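Local coordinates for protein glycerol-3-phosphate dehydrogenase [NAD(+)] 1 (Saccharomyces cerevisiae, PDB 4FGW) that catalyses the NAD-dependent interconversion of dihydroxyacetone phosphate and glycerol 3-phosphate, supplying the glycerol that yeast accumulates under hyperosmotic stress, at residues Q128-P131 and R132-Q136; G160-L164 and S165-T169; V312-A315 and R316-T320; D324-E327 and C328-E331. One frame throughout, in Å; residues are numbered along the deposited sequence.

Overall arrangement
Each of the four contacts is a local one, on or at the start of a helix, two in each half of the chain. Contacts 1 and 2 lie in the Rossmann-type nucleotide-binding half. Their centres are 13 Å apart, and they touch where Leu130 and Pro131 meet Leu164, Tyr167 and Ile168. Contacts 3 and 4 lie in the helical C-terminal half. Their centres are 9 Å apart, and Leu317 and Met318 pack on Ala325, Cys328 and Glu331. The two pairs do not touch: the nearest atoms of contacts 1 and 4 are about 14 Å apart. Contact 1 holds Phe129, which probably contributes to the NAD(+) site. Contact 3 directly follows Arg310 and Asn311, which probably bind substrate.

Contact 1 (Q128-P131 and R132-Q136); sequences QFLP and RICSQ
The backbone O of Leu130 accepts a hydrogen bond from Cys134 N at 3.0 Å, with an N-H...O angle of 165°. This bond lies in helix 130-137, the crossover helix of the beta-alpha-beta unit that links strands 120-123 and 146-149 in the Rossmann-type domain. Two further i to i+4 bonds continue the pattern. Ile133 N gives a nearly straight bond to Phe129 O (3.1 Å). Ser135 N reaches Pro131 O at 3.2 Å, from above the carbonyl plane. Pro131 has no N-H to give, and it sits early in the helix, where a proline fits readily.

The side chains follow the same spacing. On the buried side, Cys134 lies one turn on from Leu130, its SG 4.1 Å from Leu130 CD1. The SG is anti to the carbonyl carbon (chi1 -73°), which turns it back along the helix to meet the leucine. Leu130 also packs on Leu164, Tyr167 and Ile168 of helix 164-172, so this side joins the two helices. Next to it, Ile133 folds its CD1 back over the preceding turn, 3.4 Å from Phe129 O.

On the exposed side, Arg132 stretches out and rests against Phe73, a probable NAD(+)-binding residue. Its NE makes a weak, doubtful bond to Gln136 OE1. Phe129 itself probably contributes to the NAD(+) site. Its ring leads away from the following turn. Phe129 CB does the touching, 4.1 Å from Ile133 CD1.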
ATOM      1  N   GLN A 128     -13.529   9.941 -23.832  1.00 67.52           N
ATOM      2  CA  GLN A 128     -13.992   9.968 -25.224  1.00 70.76           C
ATOM      3  C   GLN A 128     -14.680  11.291 -25.613  1.00 76.05           C
ATOM      4  O   GLN A 128     -14.783  11.593 -26.806  1.00 78.24           O
ATOM      5  CB  GLN A 128     -14.882   8.746 -25.545  1.00 72.87           C
ATOM      6  CG  GLN A 128     -16.178   8.637 -24.731  1.00 86.19           C
ATOM      7  CD  GLN A 128     -16.062   7.790 -23.478  1.00106.19           C
ATOM      8  OE1 GLN A 128     -15.012   7.704 -22.817  1.00 96.79           O
ATOM      9  NE2 GLN A 128     -17.173   7.178 -23.093  1.00102.22           N
ATOM     10  N   PHE A 129     -15.139  12.077 -24.641  1.00 70.98           N
ATOM     11  CA  PHE A 129     -15.775  13.374 -24.884  1.00 73.05           C
ATOM     12  C   PHE A 129     -14.878  14.584 -24.754  1.00 76.09           C
ATOM     13  O   PHE A 129     -15.298  15.687 -24.993  1.00 77.16           O
ATOM     14  CB  PHE A 129     -16.899  13.625 -23.913  1.00 73.97           C
ATOM     15  CG  PHE A 129     -17.886  12.545 -23.841  1.00 76.83           C
ATOM     16  CD1 PHE A 129     -18.903  12.602 -22.941  1.00 76.62           C
ATOM     17  CD2 PHE A 129     -17.812  11.477 -24.668  1.00 83.84           C
ATOM     18  CE1 PHE A 129     -19.815  11.617 -22.865  1.00 79.11           C
ATOM     19  CE2 PHE A 129     -18.734  10.494 -24.592  1.00 88.39           C
ATOM     20  CZ  PHE A 129     -19.729  10.564 -23.688  1.00 83.91           C
ATOM     21  N   LEU A 130     -13.661  14.386 -24.310  1.00 70.75           N
ATOM     22  CA  LEU A 130     -12.676  15.461 -24.188  1.00 70.66           C
ATOM     23  C   LEU A 130     -12.375  16.155 -25.532  1.00 77.67           C
ATOM     24  O   LEU A 130     -12.444  17.385 -25.560  1.00 79.09           O
ATOM     25  CB  LEU A 130     -11.397  15.006 -23.463  1.00 68.06           C
ATOM     26  CG  LEU A 130     -10.466  16.124 -22.967  1.00 72.55           C
ATOM     27  CD1 LEU A 130     -11.131  16.962 -21.875  1.00 70.84           C
ATOM     28  CD2 LEU A 130      -9.173  15.552 -22.451  1.00 72.70           C
ATOM     29  N   PRO A 131     -12.123  15.431 -26.662  1.00 75.03           N
ATOM     30  CA  PRO A 131     -11.906  16.132 -27.943  1.00 78.78           C
ATOM     31  C   PRO A 131     -13.098  16.980 -28.405  1.00 84.28           C
ATOM     32  O   PRO A 131     -12.876  18.016 -29.028  1.00 86.56           O
ATOM     33  CB  PRO A 131     -11.624  14.990 -28.932  1.00 82.44           C
ATOM     34  CG  PRO A 131     -11.145  13.861 -28.074  1.00 83.39           C
ATOM     35  CD  PRO A 131     -11.989  13.969 -26.843  1.00 75.46           C
ATOM     36  N   ARG A 132     -14.352  16.557 -28.092  1.00 79.29           N
ATOM     37  CA  ARG A 132     -15.578  17.290 -28.444  1.00 81.05           C
ATOM     38  C   ARG A 132     -15.671  18.607 -27.671  1.00 85.84           C
ATOM     39  O   ARG A 132     -15.860  19.665 -28.281  1.00 88.93           O
ATOM     40  CB  ARG A 132     -16.847  16.442 -28.201  1.00 76.78           C
ATOM     41  CG  ARG A 132     -18.123  17.233 -28.454  1.00 82.46           C
ATOM     42  CD  ARG A 132     -19.409  16.531 -28.114  1.00 84.67           C
ATOM     43  NE  ARG A 132     -20.524  17.461 -28.289  1.00 91.23           N
ATOM     44  CZ  ARG A 132     -21.746  17.117 -28.687  1.00110.55           C
ATOM     45  NH1 ARG A 132     -22.034  15.847 -28.949  1.00106.46           N
ATOM     46  NH2 ARG A 132     -22.691  18.039 -28.821  1.00 94.34           N
ATOM     47  N   ILE A 133     -15.570  18.515 -26.329  1.00 79.60           N
ATOM     48  CA  ILE A 133     -15.640  19.622 -25.373  1.00 79.11           C
ATOM     49  C   ILE A 133     -14.581  20.693 -25.671  1.00 86.52           C
ATOM     50  O   ILE A 133     -14.916  21.877 -25.708  1.00 88.87           O
ATOM     51  CB  ILE A 133     -15.645  19.079 -23.895  1.00 77.43           C
ATOM     52  CG1 ILE A 133     -17.084  18.822 -23.394  1.00 77.87           C
ATOM     53  CG2 ILE A 133     -14.934  20.004 -22.914  1.00 76.01           C
ATOM     54  CD1 ILE A 133     -17.885  17.639 -24.044  1.00 86.39           C
ATOM     55  N   CYS A 134     -13.336  20.263 -25.957  1.00 83.06           N
ATOM     56  CA  CYS A 134     -12.217  21.145 -26.286  1.00 84.88           C
ATOM     57  C   CYS A 134     -12.407  21.883 -27.595  1.00 93.43           C
ATOM     58  O   CYS A 134     -12.169  23.088 -27.641  1.00 96.87           O
ATOM     59  CB  CYS A 134     -10.901  20.379 -26.260  1.00 83.65           C
ATOM     60  SG  CYS A 134     -10.345  19.951 -24.599  1.00 82.38           S
ATOM     61  N   SER A 135     -12.847  21.169 -28.652  1.00 90.30           N
ATOM     62  CA  SER A 135     -13.110  21.723 -29.984  1.00 93.94           C
ATOM     63  C   SER A 135     -14.249  22.745 -29.943  1.00 98.09           C
ATOM     64  O   SER A 135     -14.216  23.731 -30.684  1.00102.19           O
ATOM     65  CB  SER A 135     -13.443  20.610 -30.968  1.00 98.29           C
ATOM     66  OG  SER A 135     -13.422  21.075 -32.307  1.00112.80           O
ATOM     67  N   GLN A 136     -15.190  22.548 -29.035  1.00 90.58           N
ATOM     68  CA  GLN A 136     -16.309  23.450 -28.853  1.00 91.36           C
ATOM     69  C   GLN A 136     -16.035  24.610 -27.960  1.00 94.78           C
ATOM     70  O   GLN A 136     -16.737  25.590 -27.992  1.00 96.74           O
ATOM     71  CB  GLN A 136     -17.452  22.715 -28.230  1.00 90.23           C
ATOM     72  CG  GLN A 136     -17.736  21.465 -28.903  1.00106.19           C
ATOM     73  CD  GLN A 136     -19.106  21.468 -29.451  1.00115.63           C
ATOM     74  OE1 GLN A 136     -19.897  20.590 -29.149  1.00103.61           O
ATOM     75  NE2 GLN A 136     -19.419  22.479 -30.249  1.00103.72           N
TER

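Contact 2 (G160-L164 and S165-T169); sequences GVQLL and SSYIT
Leu163 O receives two backbone N-H groups at the start of helix 164-172. Tyr167 N gives the sounder bond, 3.2 Å from Leu163 O and tilted 19° from the carbonyl plane. Ser166 N gives Leu163 O a weak one at 3.1 Å. One residue on, Ile168 N binds Leu164 O (3.3 Å), coming from well above the carbonyl plane.

A water adds a polar link. The water oxygen lies 2.8 Å from Ser166 OG and accepts a weak bond from Leu163 N, so it spans the helix entrance. Leu163 holds the N-cap position, where the chain leaves the short, weakly bonded strand 160-162, which pairs antiparallel with strand 155-157, and enters the helix.

Other side chains meet by packing. Leu163 CB lies 3.7 Å from Ser166 OG, and it is equally close to Ser165 OG. Its side chain continues to Ala236 and Ser239 of helix 235-257. The end of the extended Gln162 side chain comes to the edge of the Tyr167 ring near its CB, the amide and ring planes being 47° apart. With Tyr167 CG anti to the backbone N (chi1 179°), the ring leads out to Pro131 of helix 130-137. Ile168 CG1 packs 3.4 Å from Leu164 O, and Ile168 also touches Cys176 of strand 175-180.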
ATOM      1  N   GLY A 160       3.341   7.485 -28.304  1.00104.18           N
ATOM      2  CA  GLY A 160       3.798   8.321 -27.201  1.00101.14           C
ATOM      3  C   GLY A 160       2.926   8.339 -25.964  1.00 99.86           C
ATOM      4  O   GLY A 160       1.929   7.615 -25.874  1.00 97.76           O
ATOM      5  N   VAL A 161       3.325   9.176 -24.992  1.00 93.41           N
ATOM      6  CA  VAL A 161       2.616   9.390 -23.731  1.00 87.87           C
ATOM      7  C   VAL A 161       2.138  10.835 -23.632  1.00 90.29           C
ATOM      8  O   VAL A 161       2.881  11.750 -23.980  1.00 92.19           O
ATOM      9  CB  VAL A 161       3.407   8.956 -22.463  1.00 89.15           C
ATOM     10  CG1 VAL A 161       3.384   7.447 -22.287  1.00 88.17           C
ATOM     11  CG2 VAL A 161       4.842   9.487 -22.456  1.00 91.50           C
ATOM     12  N   GLN A 162       0.904  11.041 -23.157  1.00 83.48           N
ATOM     13  CA  GLN A 162       0.356  12.386 -22.975  1.00 82.11           C
ATOM     14  C   GLN A 162      -0.645  12.470 -21.834  1.00 79.12           C
ATOM     15  O   GLN A 162      -1.533  11.630 -21.715  1.00 76.71           O
ATOM     16  CB  GLN A 162      -0.256  12.946 -24.270  1.00 86.50           C
ATOM     17  CG  GLN A 162      -0.589  14.444 -24.174  1.00 99.36           C
ATOM     18  CD  GLN A 162      -1.212  15.008 -25.420  1.00119.69           C
ATOM     19  OE1 GLN A 162      -0.553  15.703 -26.195  1.00118.96           O
ATOM     20  NE2 GLN A 162      -2.504  14.763 -25.617  1.00109.28           N
ATOM     21  N   LEU A 163      -0.506  13.518 -21.012  1.00 72.61           N
ATOM     22  CA  LEU A 163      -1.427  13.821 -19.927  1.00 68.19           C
ATOM     23  C   LEU A 163      -2.664  14.483 -20.543  1.00 71.18           C
ATOM     24  O   LEU A 163      -2.535  15.289 -21.471  1.00 74.30           O
ATOM     25  CB  LEU A 163      -0.770  14.753 -18.884  1.00 67.31           C
ATOM     26  CG  LEU A 163       0.564  14.300 -18.257  1.00 71.25           C
ATOM     27  CD1 LEU A 163       1.158  15.393 -17.400  1.00 71.47           C
ATOM     28  CD2 LEU A 163       0.414  13.012 -17.450  1.00 69.75           C
ATOM     29  N   LEU A 164      -3.852  14.179 -20.053  1.00 64.13           N
ATOM     30  CA  LEU A 164      -5.075  14.749 -20.588  1.00 64.52           C
ATOM     31  C   LEU A 164      -5.310  16.185 -20.182  1.00 68.32           C
ATOM     32  O   LEU A 164      -6.061  16.904 -20.801  1.00 69.96           O
ATOM     33  CB  LEU A 164      -6.273  13.924 -20.158  1.00 61.99           C
ATOM     34  CG  LEU A 164      -6.159  12.412 -20.194  1.00 66.17           C
ATOM     35  CD1 LEU A 164      -7.373  11.799 -19.596  1.00 63.26           C
ATOM     36  CD2 LEU A 164      -5.986  11.917 -21.565  1.00 71.11           C
ATOM     37  N   SER A 165      -4.688  16.583 -19.096  1.00 62.16           N
ATOM     38  CA  SER A 165      -4.607  17.979 -18.658  1.00 62.49           C
ATOM     39  C   SER A 165      -3.739  18.787 -19.651  1.00 69.76           C
ATOM     40  O   SER A 165      -4.070  19.938 -19.959  1.00 71.75           O
ATOM     41  CB  SER A 165      -4.031  18.060 -17.246  1.00 63.27           C
ATOM     42  OG  SER A 165      -2.889  17.235 -17.079  1.00 69.83           O
ATOM     43  N   SER A 166      -2.670  18.160 -20.199  1.00 66.99           N
ATOM     44  CA  SER A 166      -1.801  18.788 -21.199  1.00 71.17           C
ATOM     45  C   SER A 166      -2.538  18.969 -22.522  1.00 79.41           C
ATOM     46  O   SER A 166      -2.287  19.955 -23.219  1.00 82.96           O
ATOM     47  CB  SER A 166      -0.528  17.980 -21.416  1.00 75.12           C
ATOM     48  OG  SER A 166       0.329  18.013 -20.287  1.00 81.72           O
ATOM     49  N   TYR A 167      -3.457  18.027 -22.861  1.00 75.34           N
ATOM     50  CA  TYR A 167      -4.286  18.098 -24.067  1.00 77.64           C
ATOM     51  C   TYR A 167      -5.184  19.331 -23.947  1.00 81.26           C
ATOM     52  O   TYR A 167      -5.278  20.103 -24.900  1.00 85.21           O
ATOM     53  CB  TYR A 167      -5.127  16.811 -24.248  1.00 77.60           C
ATOM     54  CG  TYR A 167      -6.037  16.825 -25.463  1.00 83.41           C
ATOM     55  CD1 TYR A 167      -5.543  16.534 -26.732  1.00 89.17           C
ATOM     56  CD2 TYR A 167      -7.394  17.119 -25.342  1.00 83.59           C
ATOM     57  CE1 TYR A 167      -6.375  16.549 -27.853  1.00 92.33           C
ATOM     58  CE2 TYR A 167      -8.236  17.135 -26.459  1.00 86.88           C
ATOM     59  CZ  TYR A 167      -7.724  16.839 -27.711  1.00 98.17           C
ATOM     60  OH  TYR A 167      -8.547  16.857 -28.814  1.00103.37           O
ATOM     61  N   ILE A 168      -5.799  19.535 -22.757  1.00 73.70           N
ATOM     62  CA  ILE A 168      -6.661  20.682 -22.440  1.00 73.41           C
ATOM     63  C   ILE A 168      -5.875  21.999 -22.619  1.00 80.52           C
ATOM     64  O   ILE A 168      -6.364  22.911 -23.284  1.00 83.12           O
ATOM     65  CB  ILE A 168      -7.308  20.532 -21.028  1.00 72.02           C
ATOM     66  CG1 ILE A 168      -8.342  19.382 -21.015  1.00 69.35           C
ATOM     67  CG2 ILE A 168      -7.928  21.862 -20.530  1.00 73.77           C
ATOM     68  CD1 ILE A 168      -8.769  18.862 -19.628  1.00 68.77           C
ATOM     69  N   THR A 169      -4.648  22.063 -22.066  1.00 76.84           N
ATOM     70  CA  THR A 169      -3.754  23.217 -22.162  1.00 79.37           C
ATOM     71  C   THR A 169      -3.373  23.493 -23.613  1.00 88.93           C
ATOM     72  O   THR A 169      -3.459  24.643 -24.049  1.00 91.86           O
ATOM     73  CB  THR A 169      -2.549  23.043 -21.213  1.00 81.55           C
ATOM     74  OG1 THR A 169      -3.036  22.985 -19.868  1.00 73.34           O
ATOM     75  CG2 THR A 169      -1.537  24.179 -21.322  1.00 80.73           C
TER
HETATM   76  O   HOH W   1       1.899  15.900 -21.291  1.00 60.78           O

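Contact 3 (V312-A315 and R316-T320); sequences VKVA and RLMAT
Arg316 lies beside Val312, one turn apart on helix 310-320, and the two side chains point the same way. This helix belongs to the helical C-terminal domain and begins at Arg310 and Asn311, which probably bind substrate. Arg316 NH2 comes 3.5 Å from Val312 CG2 and 3.7 Å from Val312 CG1. Val312 O lies over the centre of one face of the Arg316 guanidinium, 4.3 Å from its plane. The Arg316 side chain bends at chi3 (-82°) to get there. Beyond the segments, Arg316 NE makes a salt bridge to Glu256 OE1 of helix 235-257, which ties the two helices together.

On the buried side, Met318 SD lies 4.3 Å from Val314 CG1, and the end of the side chain then leads away. Met318 and Ala315 both pack on Phe254.

Backbone bonds hold these groups in step. Arg316 N binds Val312 O at 2.9 Å, and Met318 N binds Val314 O in the carbonyl plane. Arg316 O takes two donors from one residue: Thr320 N at 3.0 Å and Thr320 OG1 at 3.1 Å, the hydroxyl sitting above the carbonyl plane.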
ATOM      1  N   VAL A 312      -9.331  -6.501 -10.810  1.00 57.31           N
ATOM      2  CA  VAL A 312      -8.964  -7.599  -9.904  1.00 57.21           C
ATOM      3  C   VAL A 312      -9.942  -8.792 -10.029  1.00 63.62           C
ATOM      4  O   VAL A 312      -9.491  -9.937 -10.094  1.00 64.41           O
ATOM      5  CB  VAL A 312      -8.669  -7.126  -8.434  1.00 58.46           C
ATOM      6  CG1 VAL A 312      -9.913  -6.633  -7.714  1.00 57.06           C
ATOM      7  CG2 VAL A 312      -7.976  -8.209  -7.618  1.00 58.72           C
ATOM      8  N   LYS A 313     -11.263  -8.506 -10.141  1.00 61.30           N
ATOM      9  CA  LYS A 313     -12.344  -9.492 -10.267  1.00 63.51           C
ATOM     10  C   LYS A 313     -12.225 -10.332 -11.544  1.00 70.51           C
ATOM     11  O   LYS A 313     -12.376 -11.555 -11.469  1.00 72.23           O
ATOM     12  CB  LYS A 313     -13.721  -8.799 -10.193  1.00 65.89           C
ATOM     13  CG  LYS A 313     -14.885  -9.727  -9.861  1.00 79.46           C
ATOM     14  CD  LYS A 313     -16.165  -8.944  -9.584  1.00 88.92           C
ATOM     15  CE  LYS A 313     -17.267  -9.846  -9.083  1.00100.86           C
ATOM     16  NZ  LYS A 313     -18.441  -9.075  -8.598  1.00109.07           N
ATOM     17  N   VAL A 314     -11.955  -9.684 -12.707  1.00 67.85           N
ATOM     18  CA  VAL A 314     -11.794 -10.368 -14.006  1.00 71.06           C
ATOM     19  C   VAL A 314     -10.586 -11.302 -13.957  1.00 73.88           C
ATOM     20  O   VAL A 314     -10.705 -12.482 -14.308  1.00 76.67           O
ATOM     21  CB  VAL A 314     -11.743  -9.381 -15.211  1.00 76.01           C
ATOM     22  CG1 VAL A 314     -11.207 -10.052 -16.480  1.00 79.27           C
ATOM     23  CG2 VAL A 314     -13.118  -8.786 -15.478  1.00 76.44           C
ATOM     24  N   ALA A 315      -9.445 -10.771 -13.471  1.00 66.33           N
ATOM     25  CA  ALA A 315      -8.174 -11.471 -13.330  1.00 66.13           C
ATOM     26  C   ALA A 315      -8.280 -12.691 -12.416  1.00 69.37           C
ATOM     27  O   ALA A 315      -7.670 -13.724 -12.696  1.00 71.93           O
ATOM     28  CB  ALA A 315      -7.129 -10.512 -12.810  1.00 64.11           C
ATOM     29  N   ARG A 316      -9.066 -12.566 -11.333  1.00 63.53           N
ATOM     30  CA  ARG A 316      -9.338 -13.615 -10.348  1.00 64.05           C
ATOM     31  C   ARG A 316     -10.108 -14.775 -11.012  1.00 71.90           C
ATOM     32  O   ARG A 316      -9.772 -15.940 -10.790  1.00 72.51           O
ATOM     33  CB  ARG A 316     -10.136 -13.020  -9.175  1.00 61.17           C
ATOM     34  CG  ARG A 316      -9.821 -13.643  -7.837  1.00 70.61           C
ATOM     35  CD  ARG A 316     -10.712 -13.084  -6.746  1.00 77.74           C
ATOM     36  NE  ARG A 316     -10.233 -11.803  -6.222  1.00 80.47           N
ATOM     37  CZ  ARG A 316     -10.981 -10.707  -6.114  1.00 90.60           C
ATOM     38  NH1 ARG A 316     -12.250 -10.718  -6.510  1.00 77.13           N
ATOM     39  NH2 ARG A 316     -10.467  -9.592  -5.610  1.00 71.10           N
ATOM     40  N   LEU A 317     -11.109 -14.449 -11.860  1.00 70.91           N
ATOM     41  CA  LEU A 317     -11.904 -15.436 -12.588  1.00 74.84           C
ATOM     42  C   LEU A 317     -11.057 -16.143 -13.646  1.00 82.46           C
ATOM     43  O   LEU A 317     -11.184 -17.359 -13.787  1.00 85.59           O
ATOM     44  CB  LEU A 317     -13.181 -14.818 -13.189  1.00 75.32           C
ATOM     45  CG  LEU A 317     -14.185 -15.805 -13.827  1.00 84.27           C
ATOM     46  CD1 LEU A 317     -14.756 -16.797 -12.804  1.00 84.82           C
ATOM     47  CD2 LEU A 317     -15.298 -15.069 -14.523  1.00 87.56           C
ATOM     48  N   MET A 318     -10.156 -15.398 -14.339  1.00 78.15           N
ATOM     49  CA  MET A 318      -9.220 -15.941 -15.337  1.00 81.01           C
ATOM     50  C   MET A 318      -8.393 -17.078 -14.714  1.00 87.63           C
ATOM     51  O   MET A 318      -8.150 -18.095 -15.359  1.00 91.40           O
ATOM     52  CB  MET A 318      -8.267 -14.844 -15.830  1.00 81.39           C
ATOM     53  CG  MET A 318      -8.822 -13.975 -16.922  1.00 85.00           C
ATOM     54  SD  MET A 318      -7.759 -12.537 -17.219  1.00 86.63           S
ATOM     55  CE  MET A 318      -6.401 -13.285 -18.102  1.00 87.00           C
ATOM     56  N   ALA A 319      -7.978 -16.894 -13.453  1.00 82.53           N
ATOM     57  CA  ALA A 319      -7.205 -17.870 -12.688  1.00 83.70           C
ATOM     58  C   ALA A 319      -8.091 -19.033 -12.194  1.00 90.23           C
ATOM     59  O   ALA A 319      -7.665 -20.188 -12.247  1.00 92.65           O
ATOM     60  CB  ALA A 319      -6.528 -17.176 -11.516  1.00 80.43           C
ATOM     61  N   THR A 320      -9.326 -18.717 -11.738  1.00 86.24           N
ATOM     62  CA  THR A 320     -10.332 -19.658 -11.229  1.00 88.46           C
ATOM     63  C   THR A 320     -10.816 -20.628 -12.326  1.00 97.26           C
ATOM     64  O   THR A 320     -10.776 -21.844 -12.132  1.00 99.46           O
ATOM     65  CB  THR A 320     -11.482 -18.863 -10.554  1.00 96.20           C
ATOM     66  OG1 THR A 320     -11.028 -18.369  -9.294  1.00 91.53           O
ATOM     67  CG2 THR A 320     -12.756 -19.688 -10.343  1.00100.45           C
TER

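Contact 4 (D324-E327 and C328-E331); sequences DAWE and CEKE
The Trp326 ring and the Glu329 carboxylate meet near the start of helix 325-333. Their planes are 83° apart. Glu329 OE1 lies 3.5 Å from Trp326 CD1. Over one face of the indole, toward its rim, stands Ala325 CB, 3.7 Å above the plane. Tyr371 adds an edge-to-face ring contact, and Leu341 of helix 340-354 also touches the tryptophan. Glu329 has CG anti to its own N (chi1 -162°) and an extended chain, which carries the carboxylate back to the indole. The other oxygen, OE2, takes a hydrogen bond from Ala338 N. The carboxylate is thus held from outside the helix.

Backbone bonds close the turns. Glu329 N binds Ala325 O at 2.7 Å, in the carbonyl plane. Cys328 N is shared. Cys328 N bonds to Asp324 O at 3.2 Å and makes a weak, bent bond to Ala325 O. Lys330 N closes the next turn on Trp326 O at 3.0 Å, from above the carbonyl plane. Glu331 N makes a longer, weak bond to Glu327 O. Asp324 occupies the N-cap position, but its side chain makes no capping bond.

Cys328 is buried on the side away from Trp326. Cys328 CB lies 3.1 Å from Ala325 O, and its side chain packs on Leu317 and Met318 of helix 310-320. The arrangement is the N-cap and first two turns of a short helix that packs against the preceding helix, within the all-helical C-terminal domain of this dehydrogenase family.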
ATOM      1  N   ASP A 324     -10.396 -16.842 -21.157  1.00109.08           N
ATOM      2  CA  ASP A 324      -9.600 -15.684 -21.448  1.00108.00           C
ATOM      3  C   ASP A 324     -10.225 -14.496 -20.749  1.00106.04           C
ATOM      4  O   ASP A 324     -11.317 -14.577 -20.213  1.00104.25           O
ATOM      5  CB  ASP A 324      -9.526 -15.448 -22.953  1.00113.77           C
ATOM      6  CG  ASP A 324      -8.685 -16.475 -23.655  1.00125.02           C
ATOM      7  OD1 ASP A 324      -7.938 -17.191 -22.967  1.00122.81           O
ATOM      8  OD2 ASP A 324      -8.765 -16.568 -24.894  1.00133.16           O
ATOM      9  N   ALA A 325      -9.517 -13.387 -20.767  1.00 99.50           N
ATOM     10  CA  ALA A 325     -10.002 -12.180 -20.164  1.00 94.67           C
ATOM     11  C   ALA A 325     -11.433 -11.882 -20.547  1.00 98.31           C
ATOM     12  O   ALA A 325     -12.326 -11.865 -19.706  1.00 94.86           O
ATOM     13  CB  ALA A 325      -9.124 -11.042 -20.575  1.00 94.45           C
ATOM     14  N   TRP A 326     -11.636 -11.629 -21.830  1.00 98.50           N
ATOM     15  CA  TRP A 326     -12.883 -11.090 -22.342  1.00 99.06           C
ATOM     16  C   TRP A 326     -14.086 -11.966 -22.121  1.00100.94           C
ATOM     17  O   TRP A 326     -15.201 -11.510 -21.966  1.00 98.96           O
ATOM     18  CB  TRP A 326     -12.690 -10.778 -23.793  1.00102.12           C
ATOM     19  CG  TRP A 326     -11.564  -9.860 -23.991  1.00102.07           C
ATOM     20  CD1 TRP A 326     -11.615  -8.513 -24.029  1.00102.66           C
ATOM     21  CD2 TRP A 326     -10.207 -10.214 -24.180  1.00102.78           C
ATOM     22  NE1 TRP A 326     -10.370  -7.994 -24.238  1.00101.48           N
ATOM     23  CE2 TRP A 326      -9.485  -9.026 -24.340  1.00104.82           C
ATOM     24  CE3 TRP A 326      -9.528 -11.421 -24.237  1.00106.55           C
ATOM     25  CZ2 TRP A 326      -8.131  -9.009 -24.545  1.00104.63           C
ATOM     26  CZ3 TRP A 326      -8.181 -11.401 -24.445  1.00108.55           C
ATOM     27  CH2 TRP A 326      -7.494 -10.206 -24.595  1.00107.30           C
ATOM     28  N   GLU A 327     -13.821 -13.242 -22.076  1.00 98.45           N
ATOM     29  CA  GLU A 327     -14.820 -14.245 -21.720  1.00100.11           C
ATOM     30  C   GLU A 327     -15.219 -13.991 -20.258  1.00100.00           C
ATOM     31  O   GLU A 327     -16.402 -14.061 -19.922  1.00 99.30           O
ATOM     32  CB  GLU A 327     -14.227 -15.655 -21.885  1.00104.90           C
ATOM     33  CG  GLU A 327     -15.261 -16.769 -21.953  1.00122.14           C
ATOM     34  CD  GLU A 327     -14.795 -18.109 -22.498  1.00151.74           C
ATOM     35  OE1 GLU A 327     -15.666 -18.970 -22.765  1.00144.50           O
ATOM     36  OE2 GLU A 327     -13.569 -18.302 -22.671  1.00150.61           O
ATOM     37  N   CYS A 328     -14.225 -13.655 -19.404  1.00 93.97           N
ATOM     38  CA  CYS A 328     -14.411 -13.329 -17.989  1.00 89.95           C
ATOM     39  C   CYS A 328     -15.034 -11.933 -17.805  1.00 91.65           C
ATOM     40  O   CYS A 328     -15.836 -11.740 -16.892  1.00 89.41           O
ATOM     41  CB  CYS A 328     -13.098 -13.471 -17.225  1.00 87.91           C
ATOM     42  SG  CYS A 328     -12.496 -15.177 -17.104  1.00 95.07           S
ATOM     43  N   GLU A 329     -14.683 -10.981 -18.689  1.00 89.36           N
ATOM     44  CA  GLU A 329     -15.168  -9.594 -18.728  1.00 88.05           C
ATOM     45  C   GLU A 329     -16.681  -9.563 -18.986  1.00 97.70           C
ATOM     46  O   GLU A 329     -17.393  -8.785 -18.352  1.00 95.72           O
ATOM     47  CB  GLU A 329     -14.412  -8.815 -19.823  1.00 89.65           C
ATOM     48  CG  GLU A 329     -14.480  -7.304 -19.704  1.00 94.01           C
ATOM     49  CD  GLU A 329     -13.715  -6.546 -20.775  1.00108.74           C
ATOM     50  OE1 GLU A 329     -13.928  -6.831 -21.976  1.00113.86           O
ATOM     51  OE2 GLU A 329     -12.940  -5.630 -20.415  1.00 88.14           O
ATOM     52  N   LYS A 330     -17.162 -10.426 -19.899  1.00101.17           N
ATOM     53  CA  LYS A 330     -18.578 -10.561 -20.259  1.00105.23           C
ATOM     54  C   LYS A 330     -19.378 -11.211 -19.114  1.00111.79           C
ATOM     55  O   LYS A 330     -20.498 -10.777 -18.830  1.00111.38           O
ATOM     56  CB  LYS A 330     -18.718 -11.379 -21.568  1.00112.65           C
ATOM     57  CG  LYS A 330     -20.152 -11.658 -22.022  1.00129.25           C
ATOM     58  CD  LYS A 330     -20.472 -11.022 -23.363  1.00140.56           C
ATOM     59  CE  LYS A 330     -21.834 -11.437 -23.860  1.00151.56           C
ATOM     60  NZ  LYS A 330     -22.124 -10.873 -25.203  1.00160.47           N
ATOM     61  N   GLU A 331     -18.796 -12.248 -18.467  1.00110.58           N
ATOM     62  CA  GLU A 331     -19.410 -13.017 -17.383  1.00111.52           C
ATOM     63  C   GLU A 331     -19.695 -12.214 -16.110  1.00113.75           C
ATOM     64  O   GLU A 331     -20.696 -12.482 -15.442  1.00114.12           O
ATOM     65  CB  GLU A 331     -18.568 -14.263 -17.053  1.00113.97           C
ATOM     66  CG  GLU A 331     -19.379 -15.402 -16.458  1.00127.46           C
ATOM     67  CD  GLU A 331     -18.564 -16.572 -15.947  1.00148.51           C
ATOM     68  OE1 GLU A 331     -18.343 -16.650 -14.717  1.00137.77           O
ATOM     69  OE2 GLU A 331     -18.162 -17.422 -16.774  1.00146.92           O
TER